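Local coordinates for protein yersinopine dehydrogenase (Yersinia pestis, PDB 6C4M) that catalyses the NADPH-dependent reductive condensation of pyruvate with an amino-acid intermediate, the last step in making the metallophore yersinopine, at residues A[246-251]-A[314-319]. Numbering follows the deposited sequence.
Sequences NLLAAE and LGVEEI
Val-316 sets its two methyls against the first turn of helix 247-251. With Val-316 CG1 anti to the backbone N (chi1 174°), CG1 lies 4.1 Å from Ala-249 CA and 4.4 Å from its CB. Val-316 CG2 lies 4.0 Å from Leu-248 CB. The same CG2 meets Asn-246 tip to tip, 4.0 Å from Asn-246 OD1. That oxygen is already engaged as the N-cap: Ala-249 N donates to Asn-246 OD1 at 2.8 Å, tilted 33° from the carbonyl plane. Chi1 of 56° puts Asn-246 CG between its own N and carbonyl carbon. Val-316 thus packs on the capped N-terminal end of the helix. The contact is apolar, with no hydrogen bond between the segments. Farther along, Leu-248 and Leu-314 cross at about a right angle. Leu-248 CD2 reaches Leu-314 CD1 at 3.8 Å and also touches its CB. Gly-315, with positive phi, closes a Schellman motif after helix 294-313 and leads the chain from Leu-314 to Val-316. Leu-311 of helix 294-313 also packs on Leu-248. The contact joins the short helix after strand 240-243 of the large mixed sheet to the loop between helices 294-313 and 321-329.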
ATOM      1  N   ASN A 246     -22.538  26.864  13.677  1.00 38.26           N
ATOM      2  CA  ASN A 246     -22.699  27.823  12.603  1.00 35.31           C
ATOM      3  C   ASN A 246     -22.441  27.097  11.292  1.00 35.99           C
ATOM      4  O   ASN A 246     -22.103  25.905  11.273  1.00 34.65           O
ATOM      5  CB  ASN A 246     -21.784  29.036  12.816  1.00 32.60           C
ATOM      6  CG  ASN A 246     -20.335  28.660  12.960  1.00 39.79           C
ATOM      7  OD1 ASN A 246     -19.730  28.122  12.039  1.00 36.86           O
ATOM      8  ND2 ASN A 246     -19.760  28.951  14.127  1.00 42.65           N
ATOM      9  N   LEU A 247     -22.588  27.834  10.193  1.00 28.59           N
ATOM     10  CA  LEU A 247     -22.501  27.238   8.865  1.00 29.68           C
ATOM     11  C   LEU A 247     -21.104  26.671   8.625  1.00 27.30           C
ATOM     12  O   LEU A 247     -20.955  25.521   8.208  1.00 25.95           O
ATOM     13  CB  LEU A 247     -22.856  28.285   7.796  1.00 32.04           C
ATOM     14  CG  LEU A 247     -24.315  28.749   7.911  1.00 32.40           C
ATOM     15  CD1 LEU A 247     -24.524  30.162   7.332  1.00 30.64           C
ATOM     16  CD2 LEU A 247     -25.264  27.711   7.243  1.00 29.93           C
ATOM     17  N   LEU A 248     -20.071  27.444   8.948  1.00 33.80           N
ATOM     18  CA  LEU A 248     -18.700  26.978   8.730  1.00 35.98           C
ATOM     19  C   LEU A 248     -18.396  25.749   9.581  1.00 38.71           C
ATOM     20  O   LEU A 248     -17.664  24.852   9.141  1.00 33.44           O
ATOM     21  CB  LEU A 248     -17.731  28.106   9.053  1.00 38.40           C
ATOM     22  CG  LEU A 248     -16.426  28.371   8.310  1.00 45.48           C
ATOM     23  CD1 LEU A 248     -16.459  28.092   6.792  1.00 40.59           C
ATOM     24  CD2 LEU A 248     -16.109  29.831   8.574  1.00 42.79           C
ATOM     25  N   ALA A 249     -18.967  25.681  10.790  1.00 31.95           N
ATOM     26  CA  ALA A 249     -18.722  24.560  11.676  1.00 30.55           C
ATOM     27  C   ALA A 249     -19.338  23.269  11.163  1.00 33.27           C
ATOM     28  O   ALA A 249     -18.990  22.198  11.666  1.00 32.02           O
ATOM     29  CB  ALA A 249     -19.247  24.851  13.074  1.00 36.31           C
ATOM     30  N   ALA A 250     -20.253  23.340  10.196  1.00 26.94           N
ATOM     31  CA  ALA A 250     -20.679  22.144   9.469  1.00 29.64           C
ATOM     32  C   ALA A 250     -19.853  21.935   8.196  1.00 28.72           C
ATOM     33  O   ALA A 250     -19.505  20.792   7.869  1.00 24.00           O
ATOM     34  CB  ALA A 250     -22.156  22.232   9.088  1.00 27.27           C
ATOM     35  N   GLU A 251     -19.534  23.034   7.487  1.00 24.58           N
ATOM     36  CA  GLU A 251     -18.888  22.942   6.182  1.00 25.15           C
ATOM     37  C   GLU A 251     -17.469  22.393   6.311  1.00 26.33           C
ATOM     38  O   GLU A 251     -16.919  21.838   5.356  1.00 26.10           O
ATOM     39  CB  GLU A 251     -18.870  24.332   5.518  1.00 25.89           C
ATOM     40  CG  GLU A 251     -20.252  24.850   5.093  1.00 27.32           C
ATOM     41  CD  GLU A 251     -20.344  26.373   4.905  1.00 27.65           C
ATOM     42  OE1 GLU A 251     -19.400  27.124   5.239  1.00 25.20           O
ATOM     43  OE2 GLU A 251     -21.419  26.849   4.433  1.00 30.54           O
ATOM     44  N   LEU A 314     -11.129  32.294  11.367  1.00 33.80           N
ATOM     45  CA  LEU A 314     -12.549  32.567  11.243  1.00 34.15           C
ATOM     46  C   LEU A 314     -13.330  32.251  12.508  1.00 37.62           C
ATOM     47  O   LEU A 314     -14.547  32.444  12.510  1.00 36.77           O
ATOM     48  CB  LEU A 314     -13.125  31.773  10.070  1.00 31.58           C
ATOM     49  CG  LEU A 314     -12.527  32.253   8.741  1.00 29.17           C
ATOM     50  CD1 LEU A 314     -12.731  31.221   7.676  1.00 28.37           C
ATOM     51  CD2 LEU A 314     -13.131  33.599   8.327  1.00 37.40           C
ATOM     52  N   GLY A 315     -12.671  31.780  13.569  1.00 36.77           N
ATOM     53  CA  GLY A 315     -13.337  31.484  14.828  1.00 33.17           C
ATOM     54  C   GLY A 315     -13.912  30.099  14.929  1.00 38.71           C
ATOM     55  O   GLY A 315     -14.836  29.872  15.723  1.00 35.07           O
ATOM     56  N   VAL A 316     -13.392  29.157  14.160  1.00 31.11           N
ATOM     57  CA  VAL A 316     -13.952  27.824  14.059  1.00 33.21           C
ATOM     58  C   VAL A 316     -12.844  26.824  14.347  1.00 35.99           C
ATOM     59  O   VAL A 316     -11.691  26.994  13.916  1.00 31.05           O
ATOM     60  CB  VAL A 316     -14.605  27.605  12.675  1.00 29.53           C
ATOM     61  CG1 VAL A 316     -15.067  26.186  12.513  1.00 30.36           C
ATOM     62  CG2 VAL A 316     -15.803  28.544  12.510  1.00 35.93           C
ATOM     63  N   GLU A 317     -13.184  25.823  15.148  1.00 30.45           N
ATOM     64  CA  GLU A 317     -12.245  24.774  15.497  1.00 37.94           C
ATOM     65  C   GLU A 317     -11.995  23.874  14.298  1.00 31.91           C
ATOM     66  O   GLU A 317     -12.920  23.565  13.536  1.00 30.35           O
ATOM     67  CB  GLU A 317     -12.800  23.949  16.671  1.00 42.01           C
ATOM     68  CG  GLU A 317     -12.691  24.631  18.020  1.00 53.84           C
ATOM     69  CD  GLU A 317     -11.318  24.419  18.674  1.00 67.23           C
ATOM     70  OE1 GLU A 317     -10.389  23.940  17.980  1.00 63.83           O
ATOM     71  OE2 GLU A 317     -11.167  24.718  19.884  1.00 74.24           O
ATOM     72  N   GLU A 318     -10.743  23.435  14.149  1.00 32.45           N
ATOM     73  CA  GLU A 318     -10.402  22.480  13.104  1.00 33.95           C
ATOM     74  C   GLU A 318     -10.961  21.111  13.442  1.00 29.02           C
ATOM     75  O   GLU A 318     -11.207  20.788  14.597  1.00 28.17           O
ATOM     76  CB  GLU A 318      -8.887  22.394  12.900  1.00 32.80           C
ATOM     77  CG  GLU A 318      -8.083  21.723  14.024  1.00 37.71           C
ATOM     78  CD  GLU A 318      -7.882  22.619  15.238  1.00 43.18           C
ATOM     79  OE1 GLU A 318      -8.591  23.647  15.374  1.00 41.56           O
ATOM     80  OE2 GLU A 318      -7.017  22.299  16.066  1.00 46.56           O
ATOM     81  N   ILE A 319     -11.168  20.300  12.406  1.00 30.27           N
ATOM     82  CA  ILE A 319     -11.557  18.905  12.594  1.00 30.52           C
ATOM     83  C   ILE A 319     -10.327  18.047  12.909  1.00 30.11           C
ATOM     84  O   ILE A 319      -9.192  18.508  12.766  1.00 28.63           O
ATOM     85  CB  ILE A 319     -12.277  18.360  11.347  1.00 30.93           C
ATOM     86  CG1 ILE A 319     -11.297  18.108  10.196  1.00 34.16           C
ATOM     87  CG2 ILE A 319     -13.379  19.334  10.910  1.00 30.54           C
ATOM     88  CD1 ILE A 319     -11.951  17.477   8.970  1.00 32.81           C
TER